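Local coordinates for DUF1904 domain-containing protein (Sebaldella termitidis, PDB 4M1A) that is of unknown function but forms a small alpha/beta domain of the MIF clan that assembles as a trimer, at residues G54-E59 / T85-T90; D23-I28 / D71-L76; H3-G8 / T37-E42. One frame throughout, in Å; residues are numbered along the deposited sequence.

Contacts 1 and 3 are buried parallel strand pairs in one mixed sheet. Each rests on backbone hydrogen bonds. Their strands 56-62 and 3-7 are neighbours, and I58 of contact 1 packs on I4 of contact 3. Contact 3 lies nearer the middle of the chain, about 12 Å from contact 1 between centres. It also has a charged pair between its own segments, while contact 1 has none. Contact 2 is partly buried and nearer the surface. It joins two helices mainly through aliphatic branches. Helix 67-82 connects the two strands of contact 1. L25 of contact 2 touches F38 of contact 3.

Contact 1. Residues G54-E59 / T85-T90; sequences GLVFIE and TDKIVT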
loop_
_atom_site.group_PDB
_atom_site.type_symbol
_atom_site.label_atom_id
_atom_site.label_comp_id
_atom_site.label_asym_id
_atom_site.label_seq_id
_atom_site.Cartn_x
_atom_site.Cartn_y
_atom_site.Cartn_z
ATOM N N GLY A 54 -6.483 6.300 15.322
ATOM C CA GLY A 54 -5.280 6.143 14.525
ATOM C C GLY A 54 -4.594 7.526 14.407
ATOM O O GLY A 54 -4.608 8.356 15.357
ATOM N N LEU A 55 -4.032 7.808 13.230
ATOM C CA LEU A 55 -3.414 9.099 13.010
ATOM C C LEU A 55 -3.774 9.479 11.583
ATOM O O LEU A 55 -4.394 8.681 10.919
ATOM C CB LEU A 55 -1.937 8.946 13.261
ATOM C CG LEU A 55 -0.963 8.181 12.363
ATOM C CD1 LEU A 55 0.221 7.801 13.253
ATOM C CD2 LEU A 55 -1.505 6.906 11.765
ATOM N N VAL A 56 -3.305 10.605 11.066
ATOM C CA VAL A 56 -3.437 10.886 9.628
ATOM C C VAL A 56 -2.104 10.417 9.034
ATOM O O VAL A 56 -1.031 10.832 9.499
ATOM C CB VAL A 56 -3.686 12.335 9.324
ATOM C CG1 VAL A 56 -3.689 12.502 7.818
ATOM C CG2 VAL A 56 -5.027 12.708 9.961
ATOM N N PHE A 57 -2.172 9.412 8.170
ATOM C CA PHE A 57 -0.974 8.802 7.574
ATOM C C PHE A 57 -0.977 9.013 6.047
ATOM O O PHE A 57 -1.902 8.583 5.349
ATOM C CB PHE A 57 -0.899 7.304 7.931
ATOM C CG PHE A 57 0.388 6.649 7.547
ATOM C CD1 PHE A 57 0.642 6.256 6.278
ATOM C CD2 PHE A 57 1.327 6.306 8.528
ATOM C CE1 PHE A 57 1.846 5.662 5.917
ATOM C CE2 PHE A 57 2.506 5.637 8.172
ATOM C CZ PHE A 57 2.743 5.327 6.882
ATOM N N ILE A 58 0.061 9.688 5.556
ATOM C CA ILE A 58 0.173 10.111 4.210
ATOM C C ILE A 58 1.361 9.474 3.557
ATOM O O ILE A 58 2.509 9.547 4.090
ATOM C CB ILE A 58 0.246 11.650 4.065
ATOM C CG1 ILE A 58 -0.909 12.264 4.767
ATOM C CG2 ILE A 58 0.281 12.079 2.559
ATOM C CD1 ILE A 58 -0.769 13.780 4.988
ATOM N N GLU A 59 1.104 8.796 2.424
ATOM C CA GLU A 59 2.194 8.232 1.605
ATOM C C GLU A 59 2.354 9.082 0.366
ATOM O O GLU A 59 1.342 9.500 -0.222
ATOM C CB GLU A 59 1.865 6.786 1.219
ATOM C CG GLU A 59 1.761 5.862 2.374
ATOM C CD GLU A 59 0.980 4.539 2.167
ATOM O OE1 GLU A 59 -0.162 4.554 1.570
ATOM O OE2 GLU A 59 1.528 3.520 2.747
ATOM N N THR A 85 -7.184 18.843 12.702
ATOM C CA THR A 85 -7.131 17.735 13.664
ATOM C C THR A 85 -5.963 17.952 14.547
ATOM O O THR A 85 -4.975 18.615 14.145
ATOM C CB THR A 85 -7.014 16.356 12.966
ATOM O OG1 THR A 85 -6.951 15.299 13.958
ATOM C CG2 THR A 85 -5.743 16.277 12.122
ATOM N N ASP A 86 -6.045 17.379 15.754
ATOM C CA ASP A 86 -4.880 17.298 16.634
ATOM C C ASP A 86 -4.284 15.907 16.557
ATOM O O ASP A 86 -3.322 15.619 17.233
ATOM C CB ASP A 86 -5.237 17.639 18.101
ATOM C CG ASP A 86 -6.409 16.798 18.646
ATOM O OD1 ASP A 86 -7.210 16.239 17.845
ATOM O OD2 ASP A 86 -6.548 16.717 19.895
ATOM N N LYS A 87 -4.847 15.044 15.730
ATOM C CA LYS A 87 -4.160 13.751 15.474
ATOM C C LYS A 87 -2.739 13.951 14.968
ATOM O O LYS A 87 -2.467 14.919 14.265
ATOM C CB LYS A 87 -4.894 12.992 14.383
ATOM C CG LYS A 87 -6.263 12.467 14.694
ATOM C CD LYS A 87 -6.664 11.653 13.474
ATOM C CE LYS A 87 -8.145 11.541 13.262
ATOM N NZ LYS A 87 -8.385 10.220 12.635
ATOM N N ILE A 88 -1.866 12.988 15.238
ATOM C CA ILE A 88 -0.522 12.976 14.725
ATOM C C ILE A 88 -0.648 12.901 13.155
ATOM O O ILE A 88 -1.577 12.254 12.613
ATOM C CB ILE A 88 0.178 11.705 15.224
ATOM C CG1 ILE A 88 0.417 11.742 16.760
ATOM C CG2 ILE A 88 1.464 11.433 14.490
ATOM C CD1 ILE A 88 0.836 10.364 17.266
ATOM N N VAL A 89 0.216 13.640 12.469
ATOM C CA VAL A 89 0.288 13.592 11.021
ATOM C C VAL A 89 1.600 12.942 10.660
ATOM O O VAL A 89 2.676 13.452 11.025
ATOM C CB VAL A 89 0.210 14.998 10.363
ATOM C CG1 VAL A 89 0.237 14.830 8.865
ATOM C CG2 VAL A 89 -1.080 15.680 10.776
ATOM N N THR A 90 1.529 11.759 10.053
ATOM C CA THR A 90 2.712 10.992 9.659
ATOM C C THR A 90 2.804 10.915 8.144
ATOM O O THR A 90 1.762 10.733 7.469
ATOM C CB THR A 90 2.660 9.580 10.305
ATOM O OG1 THR A 90 2.785 9.774 11.708
ATOM C CG2 THR A 90 3.779 8.716 9.801
HETATM O O HOH W 1 -3.176 10.546 16.100
#
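The F57 ring meets the methyl CG2 of T90, which comes in obliquely at 3.7 Å from ring atom CD2. In the ring plane, CG of E59 lies at an edge. H3 of the second subunit makes an edge-to-face ring contact with F57. The segments take in parts of the parallel strands 56-62 and 89-95 of a beta-alpha-beta unit, with helix 67-82 as the crossover between them.

V56 pairs with V89, and F57 with T90. V56 is held through both its backbone N and its O. Its N donates to I88 O at 2.8 Å, and its O accepts from T90 N, with a nearly straight N-H...O angle of 175°. I58 N then donates to T90 O at 2.8 Å.

T90 turns its two branches to different partners. CG2 is anti to the backbone N and reaches F57. OG1 is anti to the carbonyl carbon (chi1 -66°) and lies 3.6 Å from L55 CD1. V56, I58 and V89 occupy the other side of the sheet, against W81 of the crossover helix. There I58 CD1 touches V89 CG1 at 4.1 Å.

The K87 chain crosses V56 at about a right angle, its CD 4.0 Å from V56 CG2. Its NZ goes on to the carbonyls of G8 and D53. Where the strands part, a water donates to G54 O at 2.7 Å and accepts from I88 N at 2.9 Å.

Contact 2. Residues D23-I28 / D71-L76; sequences DELGII and DKIAAL
L25 and I28 of helix 21-29 pack on I73 and L76 of helix 67-82. These two helices run antiparallel on one face of the sheet, as in MIF-clan folds. The short helical segments run at 158° to each other, and their axes come within 10.5 Å.

The contact is made by aliphatic branches. I73 CG1 is the meeting point. L25 CD2 and I28 CG2 each approach it, both at 3.8 Å. L25 and I73 cross at about a right angle. The L25 bond to CB does not aim at the other helix, but the end of the side chain swings nearer, and its CD2 also reaches L76 CD2 at 4.1 Å.

I28 uses its two branches separately. CG2 is anti to the backbone N and touches both I73 CG1 and K72 CB, 4.0 Å from the latter. The longer branch ends in CD1, which lies 4.2 Å from L76 CD2. L76 CD2 thus meets both L25 CD2 and I28 CD1. E24 borders L76 as well, but the modelled approach is too close to be trusted in detail.

K72 takes part through CB only. Its extended chain leads away from helix 21-29, and NZ makes a long, weak ion pair with E68.

Towards the sheet, I73 packs on F93 of strand 89-95, and L25 on F36 just ahead of strand 37-47. On another side of helix 67-82, A74 and D71 meet Y102 of the second subunit.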
loop_
_atom_site.group_PDB
_atom_site.type_symbol
_atom_site.label_atom_id
_atom_site.label_comp_id
_atom_site.label_asym_id
_atom_site.label_seq_id
_atom_site.Cartn_x
_atom_site.Cartn_y
_atom_site.Cartn_z
ATOM N N ASP A 23 -1.274 22.456 -7.587
ATOM C CA ASP A 23 -0.514 23.703 -7.936
ATOM C C ASP A 23 0.639 23.895 -7.012
ATOM O O ASP A 23 1.776 24.137 -7.435
ATOM C CB ASP A 23 -1.402 24.948 -7.762
ATOM C CG ASP A 23 -2.659 24.894 -8.591
ATOM O OD1 ASP A 23 -2.534 24.369 -9.749
ATOM O OD2 ASP A 23 -3.742 25.424 -8.062
ATOM N N GLU A 24 0.391 23.882 -5.705
ATOM C CA GLU A 24 1.463 24.118 -4.759
ATOM C C GLU A 24 2.507 23.065 -4.825
ATOM O O GLU A 24 3.722 23.290 -4.785
ATOM C CB GLU A 24 0.913 24.111 -3.318
ATOM C CG GLU A 24 2.014 24.149 -2.248
ATOM C CD GLU A 24 2.764 25.491 -2.089
ATOM O OE1 GLU A 24 2.814 26.341 -3.023
ATOM O OE2 GLU A 24 3.360 25.631 -1.030
ATOM N N LEU A 25 2.034 21.818 -4.981
ATOM C CA LEU A 25 3.046 20.700 -5.024
ATOM C C LEU A 25 3.924 20.747 -6.266
ATOM O O LEU A 25 5.137 20.475 -6.170
ATOM C CB LEU A 25 2.342 19.338 -4.855
ATOM C CG LEU A 25 1.731 19.111 -3.482
ATOM C CD1 LEU A 25 1.046 17.716 -3.426
ATOM C CD2 LEU A 25 2.803 19.180 -2.390
ATOM N N GLY A 26 3.304 21.043 -7.373
ATOM C CA GLY A 26 3.984 21.213 -8.646
ATOM C C GLY A 26 5.063 22.271 -8.572
ATOM O O GLY A 26 6.180 22.115 -9.131
ATOM N N ILE A 27 4.761 23.353 -7.850
ATOM C CA ILE A 27 5.768 24.408 -7.682
ATOM C C ILE A 27 6.959 23.925 -6.835
ATOM O O ILE A 27 8.142 24.156 -7.175
ATOM C CB ILE A 27 5.143 25.679 -7.003
ATOM C CG1 ILE A 27 4.020 26.318 -7.812
ATOM C CG2 ILE A 27 6.240 26.623 -6.588
ATOM C CD1 ILE A 27 4.380 26.903 -9.145
ATOM N N ILE A 28 6.696 23.259 -5.707
ATOM C CA ILE A 28 7.718 22.774 -4.818
ATOM C C ILE A 28 8.538 21.658 -5.511
ATOM O O ILE A 28 9.761 21.642 -5.446
ATOM C CB ILE A 28 7.118 22.197 -3.540
ATOM C CG1 ILE A 28 6.441 23.308 -2.674
ATOM C CG2 ILE A 28 8.152 21.463 -2.734
ATOM C CD1 ILE A 28 5.633 22.800 -1.501
ATOM N N ASP A 71 11.227 17.988 2.662
ATOM C CA ASP A 71 10.976 18.678 3.845
ATOM C C ASP A 71 9.801 19.720 3.655
ATOM O O ASP A 71 8.970 19.867 4.568
ATOM C CB ASP A 71 12.195 19.488 4.328
ATOM C CG ASP A 71 13.289 18.622 4.983
ATOM O OD1 ASP A 71 13.106 17.377 5.118
ATOM O OD2 ASP A 71 14.324 19.214 5.362
ATOM N N LYS A 72 9.773 20.385 2.537
ATOM C CA LYS A 72 8.763 21.457 2.293
ATOM C C LYS A 72 7.389 20.805 2.125
ATOM O O LYS A 72 6.390 21.323 2.642
ATOM C CB LYS A 72 9.097 22.253 1.059
ATOM C CG LYS A 72 10.250 23.272 1.320
ATOM C CD LYS A 72 10.625 24.046 0.090
ATOM C CE LYS A 72 11.597 25.213 0.542
ATOM N NZ LYS A 72 11.795 26.070 -0.607
ATOM N N ILE A 73 7.335 19.678 1.428
ATOM C CA ILE A 73 6.048 18.940 1.293
ATOM C C ILE A 73 5.587 18.436 2.600
ATOM O O ILE A 73 4.408 18.592 2.968
ATOM C CB ILE A 73 6.117 17.864 0.180
ATOM C CG1 ILE A 73 6.297 18.487 -1.155
ATOM C CG2 ILE A 73 4.897 16.924 0.233
ATOM C CD1 ILE A 73 6.862 17.482 -2.126
ATOM N N ALA A 74 6.491 17.860 3.398
ATOM C CA ALA A 74 6.103 17.477 4.711
ATOM C C ALA A 74 5.552 18.626 5.577
ATOM O O ALA A 74 4.591 18.440 6.354
ATOM C CB ALA A 74 7.254 16.822 5.421
ATOM N N ALA A 75 6.224 19.780 5.525
ATOM C CA ALA A 75 5.766 20.928 6.325
ATOM C C ALA A 75 4.374 21.373 5.882
ATOM O O ALA A 75 3.514 21.644 6.710
ATOM C CB ALA A 75 6.815 22.070 6.232
ATOM N N LEU A 76 4.169 21.441 4.584
ATOM C CA LEU A 76 2.915 21.883 3.971
ATOM C C LEU A 76 1.768 20.943 4.407
ATOM O O LEU A 76 0.734 21.366 4.888
ATOM C CB LEU A 76 3.018 21.894 2.499
ATOM C CG LEU A 76 1.735 22.360 1.753
ATOM C CD1 LEU A 76 1.288 23.786 2.119
ATOM C CD2 LEU A 76 1.863 22.168 0.257
#

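Contact 3. Residues H3-G8 / T37-E42; sequences HIRVRG and TFEYVE
H3 and T37 pair on adjacent parallel strands, and their side chains cross at a slant. H3 ND1 donates to T37 OG1 at 2.7 Å, with the oxygen close to the ring plane. T37 OG1 has chi1 66°, between its backbone N and carbonyl carbon. It donates to a water, which also bonds I4 O and E39 OE2. H3 NE2 is hydrogen-bonded to Y101 OH. An alanine at H3 would probably leave T37 OG1 without its ND1 donor, the Y101 hydroxyl without NE2, and a gap beside F57 of the third subunit.

In the backbone ladder, I4 N donates to T37 O, and E39 N to I4 O, both at 2.8 Å. V6 N bonds E39 O, and V41 N bonds V6 O at 2.9 Å. A water joins G8 N to V41 O.

The charged pair, R5 and E39, lies side by side and points the same way. R5 NE forms a salt bridge with E39 OE2, its hydrogen bond long and weak at 3.4 Å, and the guanidinium and carboxylate planes are 75° apart. Another water links R5 NH2 to the same oxygen. The stronger partners are in the third subunit: E59 for R5, and T43 and R7 for E39.

Apolar packing fills the other face. I4 runs alongside F38, its CB 3.7 Å from F38 CD1. On the R5 face, V41 CG2 touches R5 CB at 3.8 Å. V41 CG1 lies over one face of the R7 guanidinium, toward its rim; that group is salt-bridged to E39 of the second subunit and E59 of its own chain.

Strands 3-7 and 37-47, with helices between them, form a beta-alpha-beta unit. Strand 37-47 also pairs with the third subunit, continuing the sheet across the interface, as in MIF-clan trimers.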
loop_
_atom_site.group_PDB
_atom_site.type_symbol
_atom_site.label_atom_id
_atom_site.label_comp_id
_atom_site.label_asym_id
_atom_site.label_seq_id
_atom_site.Cartn_x
_atom_site.Cartn_y
_atom_site.Cartn_z
ATOM N N HIS A 3 2.063 10.349 -6.534
ATOM C CA HIS A 3 0.819 9.750 -6.044
ATOM C C HIS A 3 0.712 9.867 -4.552
ATOM O O HIS A 3 1.549 9.325 -3.826
ATOM C CB HIS A 3 0.733 8.277 -6.462
ATOM C CG HIS A 3 0.945 8.086 -7.911
ATOM N ND1 HIS A 3 0.006 8.457 -8.862
ATOM C CD2 HIS A 3 2.016 7.635 -8.591
ATOM C CE1 HIS A 3 0.502 8.238 -10.061
ATOM N NE2 HIS A 3 1.719 7.727 -9.923
ATOM N N ILE A 4 -0.279 10.622 -4.072
ATOM C CA ILE A 4 -0.391 10.917 -2.649
ATOM C C ILE A 4 -1.575 10.074 -2.161
ATOM O O ILE A 4 -2.691 10.112 -2.789
ATOM C CB ILE A 4 -0.781 12.405 -2.417
ATOM C CG1 ILE A 4 0.266 13.435 -2.914
ATOM C CG2 ILE A 4 -0.983 12.708 -0.967
ATOM C CD1 ILE A 4 1.494 13.042 -3.497
ATOM N N ARG A 5 -1.398 9.352 -1.036
ATOM C CA ARG A 5 -2.443 8.598 -0.425
ATOM C C ARG A 5 -2.620 8.928 0.997
ATOM O O ARG A 5 -1.639 8.988 1.740
ATOM C CB ARG A 5 -2.138 7.086 -0.491
ATOM C CG ARG A 5 -1.954 6.650 -1.908
ATOM C CD ARG A 5 -1.416 5.244 -1.935
ATOM N NE ARG A 5 -1.238 4.828 -3.327
ATOM C CZ ARG A 5 -0.611 3.714 -3.712
ATOM N NH1 ARG A 5 -0.113 2.856 -2.817
ATOM N NH2 ARG A 5 -0.557 3.467 -4.998
ATOM N N VAL A 6 -3.875 9.105 1.400
ATOM C CA VAL A 6 -4.181 9.505 2.759
ATOM C C VAL A 6 -5.081 8.466 3.405
ATOM O O VAL A 6 -6.121 8.102 2.858
ATOM C CB VAL A 6 -4.887 10.909 2.816
ATOM C CG1 VAL A 6 -5.081 11.305 4.251
ATOM C CG2 VAL A 6 -4.067 12.018 2.135
ATOM N N ARG A 7 -4.712 8.057 4.609
ATOM C CA ARG A 7 -5.529 7.198 5.428
ATOM C C ARG A 7 -5.659 7.765 6.792
ATOM O O ARG A 7 -4.880 8.643 7.206
ATOM C CB ARG A 7 -4.920 5.808 5.576
ATOM C CG ARG A 7 -3.598 5.714 6.273
ATOM C CD ARG A 7 -3.001 4.307 6.141
ATOM N NE ARG A 7 -2.485 4.145 4.796
ATOM C CZ ARG A 7 -2.537 3.022 4.136
ATOM N NH1 ARG A 7 -3.050 1.981 4.762
ATOM N NH2 ARG A 7 -2.124 2.930 2.853
ATOM N N GLY A 8 -6.663 7.310 7.515
ATOM C CA GLY A 8 -6.888 7.824 8.876
ATOM C C GLY A 8 -7.741 9.101 8.952
ATOM O O GLY A 8 -7.958 9.630 10.027
ATOM N N THR A 37 -1.691 12.686 -8.343
ATOM C CA THR A 37 -2.959 12.080 -7.992
ATOM C C THR A 37 -3.063 12.049 -6.452
ATOM O O THR A 37 -2.042 12.076 -5.732
ATOM C CB THR A 37 -3.100 10.618 -8.560
ATOM O OG1 THR A 37 -2.134 9.803 -7.911
ATOM C CG2 THR A 37 -2.905 10.540 -10.042
ATOM N N PHE A 38 -4.292 12.037 -5.968
ATOM C CA PHE A 38 -4.611 12.031 -4.552
ATOM C C PHE A 38 -5.689 11.001 -4.310
ATOM O O PHE A 38 -6.737 10.999 -5.038
ATOM C CB PHE A 38 -5.108 13.390 -4.104
ATOM C CG PHE A 38 -4.207 14.515 -4.479
ATOM C CD1 PHE A 38 -3.163 14.904 -3.633
ATOM C CD2 PHE A 38 -4.381 15.161 -5.693
ATOM C CE1 PHE A 38 -2.305 15.946 -4.012
ATOM C CE2 PHE A 38 -3.547 16.200 -6.045
ATOM C CZ PHE A 38 -2.495 16.559 -5.205
ATOM N N GLU A 39 -5.494 10.210 -3.268
ATOM C CA GLU A 39 -6.515 9.229 -2.856
ATOM C C GLU A 39 -6.794 9.259 -1.397
ATOM O O GLU A 39 -5.876 9.399 -0.568
ATOM C CB GLU A 39 -5.985 7.838 -3.114
ATOM C CG GLU A 39 -5.763 7.535 -4.505
ATOM C CD GLU A 39 -4.959 6.237 -4.648
ATOM O OE1 GLU A 39 -5.571 5.151 -4.377
ATOM O OE2 GLU A 39 -3.753 6.319 -5.039
ATOM N N TYR A 40 -8.038 9.053 -1.051
ATOM C CA TYR A 40 -8.455 8.550 0.237
ATOM C C TYR A 40 -8.355 7.011 0.170
ATOM O O TYR A 40 -8.875 6.414 -0.784
ATOM C CB TYR A 40 -9.927 8.949 0.474
ATOM C CG TYR A 40 -10.629 8.186 1.555
ATOM C CD1 TYR A 40 -10.561 8.590 2.858
ATOM C CD2 TYR A 40 -11.403 7.055 1.280
ATOM C CE1 TYR A 40 -11.212 7.894 3.854
ATOM C CE2 TYR A 40 -12.050 6.344 2.302
ATOM C CZ TYR A 40 -12.017 6.807 3.551
ATOM O OH TYR A 40 -12.668 6.149 4.583
ATOM N N VAL A 41 -7.729 6.400 1.152
ATOM C CA VAL A 41 -7.608 4.933 1.232
ATOM C C VAL A 41 -8.535 4.451 2.366
ATOM O O VAL A 41 -8.438 4.954 3.469
ATOM C CB VAL A 41 -6.162 4.459 1.525
ATOM C CG1 VAL A 41 -6.145 2.951 1.404
ATOM C CG2 VAL A 41 -5.225 5.121 0.505
ATOM N N GLU A 42 -9.403 3.504 2.071
ATOM C CA GLU A 42 -10.374 3.001 3.015
ATOM C C GLU A 42 -9.701 1.957 3.912
ATOM O O GLU A 42 -9.338 0.806 3.503
ATOM C CB GLU A 42 -11.532 2.399 2.298
ATOM C CG GLU A 42 -12.583 1.832 3.248
ATOM C CD GLU A 42 -13.149 2.890 4.151
ATOM O OE1 GLU A 42 -13.674 3.863 3.577
ATOM O OE2 GLU A 42 -13.018 2.741 5.390
HETATM O O HOH W 2 -2.737 8.759 -5.461
HETATM O O HOH W 3 -1.802 5.649 -6.628
HETATM O O HOH W 4 -8.363 5.444 6.173
#